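Local coordinates for protein serine protease (Nocardiopsis alba, PDB 2OUA) that probably cleaves peptide bonds within proteins as a serine endopeptidase of the chymotrypsin-like S1 family; this chain is the acid-resistant protease part of a longer precursor, at residues A[54-57]-A[58-62]; A[147-151]-A[152-156]; A[176-179]-A[180-184]. All coordinates share one frame; numbering follows the deposited sequence.

Contact 1 (A[54-57]-A[58-62]); sequences RSVF and PGNDA
Phe57 and Asp61 lie side by side and point the same way across a tight local loop. The carboxylate comes alongside the ring at CD1, with OD1 3.5 Å from Phe57 CD1. The two flat groups are turned 42° against each other. Both side chains run out from the backbone in the same manner: CG is anti to the backbone N in Phe57 (chi1 172°) and in Asp61 (chi1 -169°). The ring also meets its neighbour Pro58, which follows a cis peptide bond. That bond folds Pro58 CA back over a ring face, 4.0 Å from the Phe57 centroid, as a CH-pi contact. On the opposite side of the loop, Val56 and Asn60 lie alongside each other, with Val56 CG1 3.4 Å from Asn60 ND2.

The backbone holds these groups in place. Val56 and Ala62 form an antiparallel hydrogen-bonded pair. Val56 N gives a fairly straight bond to Ala62 O at 2.9 Å, and Ala62 N returns one to Val56 O at 3.1 Å. Asp61 and Ala62 both face Val56, which makes a classic beta bulge. Phe57 CA adds a CA-H...O contact to Asn60 O at 3.3 Å.

Further out, the Asp61 backbone N is bound by Gln173 OE1. Asp61 OD2 is hydrogen-bonded to both His35 ND1 and Ser158 OG. The Phe57 ring meets His35 edge-to-face. Asp61, His35 and Ser143 are the predicted charge relay system, as in other chymotrypsin-like proteases. The bulge and the Gln173 bond place the Asp61 backbone, while the two partners of OD2 limit rotation of the buried carboxylate. The Phe57 ring borders both Asp61 and His35, and the carboxylate probably orients the histidine.

Contact 2 (A[147-151]-A[152-156]); sequences FISGT and QAQGV
Phe147 O takes two backbone hydrogen bonds from the facing strand, at 2.9 Å from Gln154 N and 3.2 Å from Gly155 N. Gln154 and Gly155 thus both face Phe147, and the hairpin carries a classic beta bulge. Phe147 N completes the pair by binding Gly155 O. Nearer the turn, Ser149 and Gln152 exchange two bonds. Ser149 N reaches Gln152 O at 3.0 Å and is nearly straight, at 171°. The return bond from Gln152 N closes a type II' turn, with Gly150 at positive phi.

Gln152 O has a second donor. Gln154 NE2 binds it at 3.0 Å, from well above the carbonyl plane, while Ser149 N comes from the opposite face. The Gln154 chain is bent at CB-CG (chi2 -60°), which brings its amide back along its own strand. Its carbon CG lies 3.4 Å from Ser149 OG. That hydroxyl has its bond to Gln99 O. The Gln154 amide also binds Ser92 O through NE2 and Ala94 N through OE1.

On the other face of the hairpin, Ile148 sets CG1 3.4 Å from Gln152 O. On the face of Ser149 and Gln152, Phe147 CB lies 3.6 Å from Gly155 O, while the ring meets Tyr172 with the planes at about 30°. The Phe147 side chain packs on Val100 and Arg102.

The hairpin thus forms part of the six-stranded barrel. The buried Gln154 amide is held by at least three hydrogen bonds, which fix its rotation and tie the hairpin to the segment around Ser92 and Ala94.

Contact 3 (A[176-179]-A[180-184]); sequences NPML and NSWNL
Met178 crosses the indole of Trp182 obliquely, touching it from CB to sulfur. CG is anti to its carbonyl carbon (chi1 -65°), which keeps the chain beside the indole of Trp182. CB lies 4.1 Å from Trp182 CE3. CG comes next, 4.1 Å from Trp182 CZ3. SD meets that same ring carbon and stands 5.2 Å from the centroid of the Trp182 six-membered ring. It is 58° off the ring normal, so this Met-aromatic contact is oblique. The chain bends at SD, and CE reaches Val156.

Met178 O accepts from Trp182 N at 3.0 Å, the last regular helical bond. Asn176 O and Pro177 O likewise accept from Asn180 N and Ser181 N. The helix then ends in a Schellman motif. Leu184 N binds Leu179 O at 2.9 Å, in the carbonyl plane and on a lone pair. A weak bond joins Asn183 N to Asn180 O, and Asn183 is the C-prime residue with positive phi. The reversal brings Leu184 CB to 3.9 Å from Leu179 CD2, where the two side chains cross at about a right angle.

Ser91 OG binds Asn176 OD1 near the helix start. Met178 and Leu184 both pack on Val31. The Leu179 O bond, backed by a weak one at Asn180 O, ends the helix, while Met178, Trp182 and Leu184 together lay an apolar patch on strands 28-32 and 62-69.

Overall arrangement
Contact 2 is buried, contact 1 partly so, and contact 3 lies at the surface. Contacts 1 and 2 are beta structures with a classic bulge each, but they belong to different sheets. Contact 1 connects strands 48-56 and 62-69, while contact 2 is a hairpin of the six-stranded barrel. Contact 3 is the short helix that follows strand 167-174 and packs against both. Met178 SD packs against Ala62 CB, and Met178 CE lies 3.9 Å from Val156 CG2. Trp182 covers Val56 and Arg54. Contact 1 carries a probable catalytic carboxylate, contact 2 a buried amide network, and contact 3 mainly apolar packing and helix capping.

Contact 1 (A[54-57]-A[58-62])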
loop_
_atom_site.group_PDB
_atom_site.type_symbol
_atom_site.label_atom_id
_atom_site.label_comp_id
_atom_site.label_asym_id
_atom_site.label_seq_id
_atom_site.Cartn_x
_atom_site.Cartn_y
_atom_site.Cartn_z
ATOM N N ARG A 54 9.724 -9.835 -2.131
ATOM C CA ARG A 54 9.114 -10.454 -0.968
ATOM C C ARG A 54 7.604 -10.403 -1.161
ATOM O O ARG A 54 7.079 -9.433 -1.713
ATOM C CB ARG A 54 9.475 -9.676 0.301
ATOM C CG ARG A 54 10.957 -9.615 0.620
ATOM C CD ARG A 54 11.389 -10.781 1.488
ATOM N NE ARG A 54 12.694 -10.536 2.091
ATOM C CZ ARG A 54 13.148 -11.162 3.171
ATOM N NH1 ARG A 54 12.398 -12.076 3.773
ATOM N NH2 ARG A 54 14.346 -10.867 3.657
ATOM N N SER A 55 6.909 -11.447 -0.723
ATOM C CA SER A 55 5.456 -11.470 -0.838
ATOM C C SER A 55 4.860 -12.547 0.040
ATOM O O SER A 55 5.300 -13.695 0.008
ATOM C CB SER A 55 5.013 -11.705 -2.284
ATOM O OG SER A 55 3.590 -11.647 -2.385
ATOM N N VAL A 56 3.867 -12.161 0.834
ATOM C CA VAL A 56 3.176 -13.092 1.717
ATOM C C VAL A 56 1.682 -12.796 1.677
ATOM O O VAL A 56 1.238 -11.713 2.072
ATOM C CB VAL A 56 3.663 -12.980 3.181
ATOM C CG1 VAL A 56 2.834 -13.905 4.075
ATOM C CG2 VAL A 56 5.137 -13.353 3.274
ATOM N N PHE A 57 0.924 -13.766 1.181
ATOM C CA PHE A 57 -0.529 -13.681 1.073
ATOM C C PHE A 57 -1.025 -15.076 0.699
ATOM O O PHE A 57 -0.492 -15.692 -0.226
ATOM C CB PHE A 57 -0.938 -12.701 -0.033
ATOM C CG PHE A 57 -2.417 -12.704 -0.317
ATOM C CD1 PHE A 57 -3.300 -12.020 0.515
ATOM C CD2 PHE A 57 -2.929 -13.436 -1.385
ATOM C CE1 PHE A 57 -4.681 -12.067 0.284
ATOM C CE2 PHE A 57 -4.307 -13.493 -1.623
ATOM C CZ PHE A 57 -5.185 -12.806 -0.783
ATOM N N PRO A 58 -2.042 -15.602 1.407
ATOM C CA PRO A 58 -2.800 -15.045 2.536
ATOM C C PRO A 58 -1.971 -15.015 3.820
ATOM O O PRO A 58 -0.743 -14.987 3.768
ATOM C CB PRO A 58 -3.992 -16.002 2.673
ATOM C CG PRO A 58 -4.052 -16.722 1.366
ATOM C CD PRO A 58 -2.613 -16.892 0.994
ATOM N N GLY A 59 -2.646 -15.057 4.966
ATOM C CA GLY A 59 -1.952 -15.012 6.248
ATOM C C GLY A 59 -1.717 -13.547 6.533
ATOM O O GLY A 59 -2.316 -12.963 7.434
ATOM N N ASN A 60 -0.814 -12.960 5.753
ATOM C CA ASN A 60 -0.527 -11.537 5.829
ATOM C C ASN A 60 -0.928 -11.094 4.427
ATOM O O ASN A 60 -1.479 -11.888 3.662
ATOM C CB ASN A 60 0.972 -11.280 6.038
ATOM C CG ASN A 60 1.497 -11.859 7.343
ATOM O OD1 ASN A 60 1.029 -11.512 8.430
ATOM N ND2 ASN A 60 2.480 -12.744 7.240
ATOM N N ASP A 61 -0.698 -9.834 4.091
ATOM C CA ASP A 61 -0.987 -9.359 2.740
ATOM C C ASP A 61 0.030 -8.260 2.534
ATOM O O ASP A 61 -0.302 -7.078 2.482
ATOM C CB ASP A 61 -2.408 -8.812 2.610
ATOM C CG ASP A 61 -2.795 -8.560 1.159
ATOM O OD1 ASP A 61 -1.937 -8.780 0.278
ATOM O OD2 ASP A 61 -3.948 -8.148 0.891
ATOM N N ALA A 62 1.288 -8.676 2.430
ATOM C CA ALA A 62 2.398 -7.747 2.306
ATOM C C ALA A 62 3.386 -8.129 1.219
ATOM O O ALA A 62 3.558 -9.303 0.890
ATOM C CB ALA A 62 3.120 -7.661 3.644
#

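Contact 2 (A[147-151]-A[152-156])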
loop_
_atom_site.group_PDB
_atom_site.type_symbol
_atom_site.label_atom_id
_atom_site.label_comp_id
_atom_site.label_asym_id
_atom_site.label_seq_id
_atom_site.Cartn_x
_atom_site.Cartn_y
_atom_site.Cartn_z
ATOM N N PHE A 147 -2.064 4.005 2.815
ATOM C CA PHE A 147 -2.965 4.440 3.883
ATOM C C PHE A 147 -2.001 5.296 4.688
ATOM O O PHE A 147 -0.955 4.818 5.158
ATOM C CB PHE A 147 -3.508 3.315 4.774
ATOM C CG PHE A 147 -4.863 2.826 4.360
ATOM C CD1 PHE A 147 -4.962 1.792 3.441
ATOM C CD2 PHE A 147 -6.032 3.415 4.837
ATOM C CE1 PHE A 147 -6.193 1.350 3.003
ATOM C CE2 PHE A 147 -7.293 2.970 4.393
ATOM C CZ PHE A 147 -7.359 1.933 3.471
ATOM N N ILE A 148 -2.343 6.567 4.822
ATOM C CA ILE A 148 -1.479 7.503 5.517
ATOM C C ILE A 148 -2.273 8.457 6.409
ATOM O O ILE A 148 -3.384 8.857 6.068
ATOM C CB ILE A 148 -0.658 8.311 4.470
ATOM C CG1 ILE A 148 0.310 9.267 5.162
ATOM C CG2 ILE A 148 -1.608 9.063 3.543
ATOM C CD1 ILE A 148 1.203 10.022 4.196
ATOM N N SER A 149 -1.710 8.793 7.566
ATOM C CA SER A 149 -2.347 9.727 8.493
ATOM C C SER A 149 -1.410 10.920 8.622
ATOM O O SER A 149 -0.333 10.807 9.203
ATOM C CB SER A 149 -2.560 9.082 9.865
ATOM O OG SER A 149 -3.425 7.966 9.772
ATOM N N GLY A 150 -1.821 12.061 8.082
ATOM C CA GLY A 150 -0.970 13.240 8.140
ATOM C C GLY A 150 0.259 12.966 7.294
ATOM O O GLY A 150 0.150 12.793 6.081
ATOM N N THR A 151 1.426 12.911 7.930
ATOM C CA THR A 151 2.669 12.633 7.215
ATOM C C THR A 151 3.246 11.288 7.659
ATOM O O THR A 151 4.393 10.966 7.349
ATOM C CB THR A 151 3.731 13.728 7.471
ATOM O OG1 THR A 151 4.016 13.805 8.874
ATOM C CG2 THR A 151 3.230 15.084 6.985
ATOM N N GLN A 152 2.446 10.505 8.378
ATOM C CA GLN A 152 2.903 9.204 8.870
ATOM C C GLN A 152 2.293 8.023 8.115
ATOM O O GLN A 152 1.079 7.829 8.126
ATOM C CB GLN A 152 2.583 9.063 10.365
ATOM C CG GLN A 152 3.206 10.137 11.245
ATOM C CD GLN A 152 4.715 10.218 11.092
ATOM O OE1 GLN A 152 5.423 9.228 11.281
ATOM N NE2 GLN A 152 5.213 11.404 10.749
ATOM N N ALA A 153 3.143 7.237 7.461
ATOM C CA ALA A 153 2.690 6.065 6.714
ATOM C C ALA A 153 2.089 5.054 7.686
ATOM O O ALA A 153 2.672 4.769 8.736
ATOM C CB ALA A 153 3.865 5.439 5.966
ATOM N N GLN A 154 0.930 4.502 7.334
ATOM C CA GLN A 154 0.256 3.541 8.203
ATOM C C GLN A 154 0.223 2.119 7.649
ATOM O O GLN A 154 0.468 1.163 8.380
ATOM C CB GLN A 154 -1.175 4.006 8.491
ATOM C CG GLN A 154 -1.260 5.385 9.143
ATOM C CD GLN A 154 -0.540 5.444 10.474
ATOM O OE1 GLN A 154 -0.808 4.647 11.368
ATOM N NE2 GLN A 154 0.384 6.399 10.611
ATOM N N GLY A 155 -0.082 1.974 6.363
ATOM C CA GLY A 155 -0.132 0.642 5.784
ATOM C C GLY A 155 -0.492 0.613 4.311
ATOM O O GLY A 155 -0.500 1.652 3.648
ATOM N N VAL A 156 -0.777 -0.582 3.797
ATOM C CA VAL A 156 -1.143 -0.746 2.398
ATOM C C VAL A 156 -2.493 -1.450 2.272
ATOM O O VAL A 156 -2.792 -2.397 3.004
ATOM C CB VAL A 156 -0.053 -1.529 1.617
ATOM C CG1 VAL A 156 1.278 -0.771 1.693
ATOM C CG2 VAL A 156 0.106 -2.937 2.183
#

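Contact 3 (A[176-179]-A[180-184])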
loop_
_atom_site.group_PDB
_atom_site.type_symbol
_atom_site.label_atom_id
_atom_site.label_comp_id
_atom_site.label_asym_id
_atom_site.label_seq_id
_atom_site.Cartn_x
_atom_site.Cartn_y
_atom_site.Cartn_z
ATOM N N ASN A 176 4.712 -1.008 9.340
ATOM C CA ASN A 176 5.859 -1.296 10.196
ATOM C C ASN A 176 6.285 -2.755 10.240
ATOM O O ASN A 176 7.480 -3.048 10.255
ATOM C CB ASN A 176 5.626 -0.752 11.607
ATOM C CG ASN A 176 5.780 0.755 11.665
ATOM O OD1 ASN A 176 6.451 1.344 10.817
ATOM N ND2 ASN A 176 5.176 1.390 12.667
ATOM N N PRO A 177 5.324 -3.694 10.272
ATOM C CA PRO A 177 5.731 -5.099 10.305
ATOM C C PRO A 177 6.568 -5.475 9.076
ATOM O O PRO A 177 7.439 -6.346 9.155
ATOM C CB PRO A 177 4.400 -5.839 10.354
ATOM C CG PRO A 177 3.542 -4.903 11.164
ATOM C CD PRO A 177 3.882 -3.557 10.549
ATOM N N MET A 178 6.302 -4.824 7.946
ATOM C CA MET A 178 7.049 -5.103 6.722
ATOM C C MET A 178 8.441 -4.479 6.808
ATOM O O MET A 178 9.437 -5.122 6.477
ATOM C CB MET A 178 6.324 -4.542 5.490
ATOM C CG MET A 178 4.974 -5.181 5.195
ATOM S SD MET A 178 4.291 -4.668 3.591
ATOM C CE MET A 178 3.496 -3.132 4.030
ATOM N N LEU A 179 8.502 -3.227 7.244
ATOM C CA LEU A 179 9.773 -2.527 7.368
ATOM C C LEU A 179 10.690 -3.275 8.326
ATOM O O LEU A 179 11.882 -3.439 8.064
ATOM C CB LEU A 179 9.552 -1.105 7.887
ATOM C CG LEU A 179 8.611 -0.227 7.055
ATOM C CD1 LEU A 179 8.405 1.114 7.742
ATOM C CD2 LEU A 179 9.191 -0.041 5.667
ATOM N N ASN A 180 10.123 -3.733 9.437
ATOM C CA ASN A 180 10.902 -4.450 10.438
ATOM C C ASN A 180 11.326 -5.845 9.988
ATOM O O ASN A 180 12.514 -6.159 9.963
ATOM C CB ASN A 180 10.120 -4.546 11.752
ATOM C CG ASN A 180 9.836 -3.185 12.366
ATOM O OD1 ASN A 180 10.696 -2.307 12.369
ATOM N ND2 ASN A 180 8.632 -3.010 12.901
ATOM N N SER A 181 10.353 -6.677 9.630
ATOM C CA SER A 181 10.639 -8.046 9.207
ATOM C C SER A 181 11.572 -8.159 8.007
ATOM O O SER A 181 12.461 -9.014 7.984
ATOM C CB SER A 181 9.335 -8.782 8.890
ATOM O OG SER A 181 8.549 -8.952 10.056
ATOM N N TRP A 182 11.374 -7.303 7.010
ATOM C CA TRP A 182 12.199 -7.362 5.813
ATOM C C TRP A 182 13.336 -6.348 5.744
ATOM O O TRP A 182 13.934 -6.155 4.688
ATOM C CB TRP A 182 11.313 -7.243 4.570
ATOM C CG TRP A 182 10.296 -8.352 4.459
ATOM C CD1 TRP A 182 10.432 -9.638 4.904
ATOM C CD2 TRP A 182 9.026 -8.282 3.806
ATOM N NE1 TRP A 182 9.325 -10.378 4.564
ATOM C CE2 TRP A 182 8.445 -9.571 3.889
ATOM C CE3 TRP A 182 8.318 -7.266 3.154
ATOM C CZ2 TRP A 182 7.188 -9.865 3.342
ATOM C CZ3 TRP A 182 7.067 -7.556 2.610
ATOM C CH2 TRP A 182 6.517 -8.847 2.710
ATOM N N ASN A 183 13.627 -5.704 6.873
ATOM C CA ASN A 183 14.709 -4.728 6.949
ATOM C C ASN A 183 14.639 -3.697 5.827
ATOM O O ASN A 183 15.584 -3.540 5.045
ATOM C CB ASN A 183 16.056 -5.456 6.905
ATOM C CG ASN A 183 16.145 -6.573 7.929
ATOM O OD1 ASN A 183 16.002 -6.342 9.128
ATOM N ND2 ASN A 183 16.376 -7.796 7.455
ATOM N N LEU A 184 13.516 -2.992 5.759
ATOM C CA LEU A 184 13.306 -1.976 4.736
ATOM C C LEU A 184 13.340 -0.588 5.357
ATOM O O LEU A 184 13.049 -0.423 6.542
ATOM C CB LEU A 184 11.953 -2.190 4.058
ATOM C CG LEU A 184 11.673 -3.593 3.513
ATOM C CD1 LEU A 184 10.248 -3.649 2.971
ATOM C CD2 LEU A 184 12.683 -3.942 2.425
#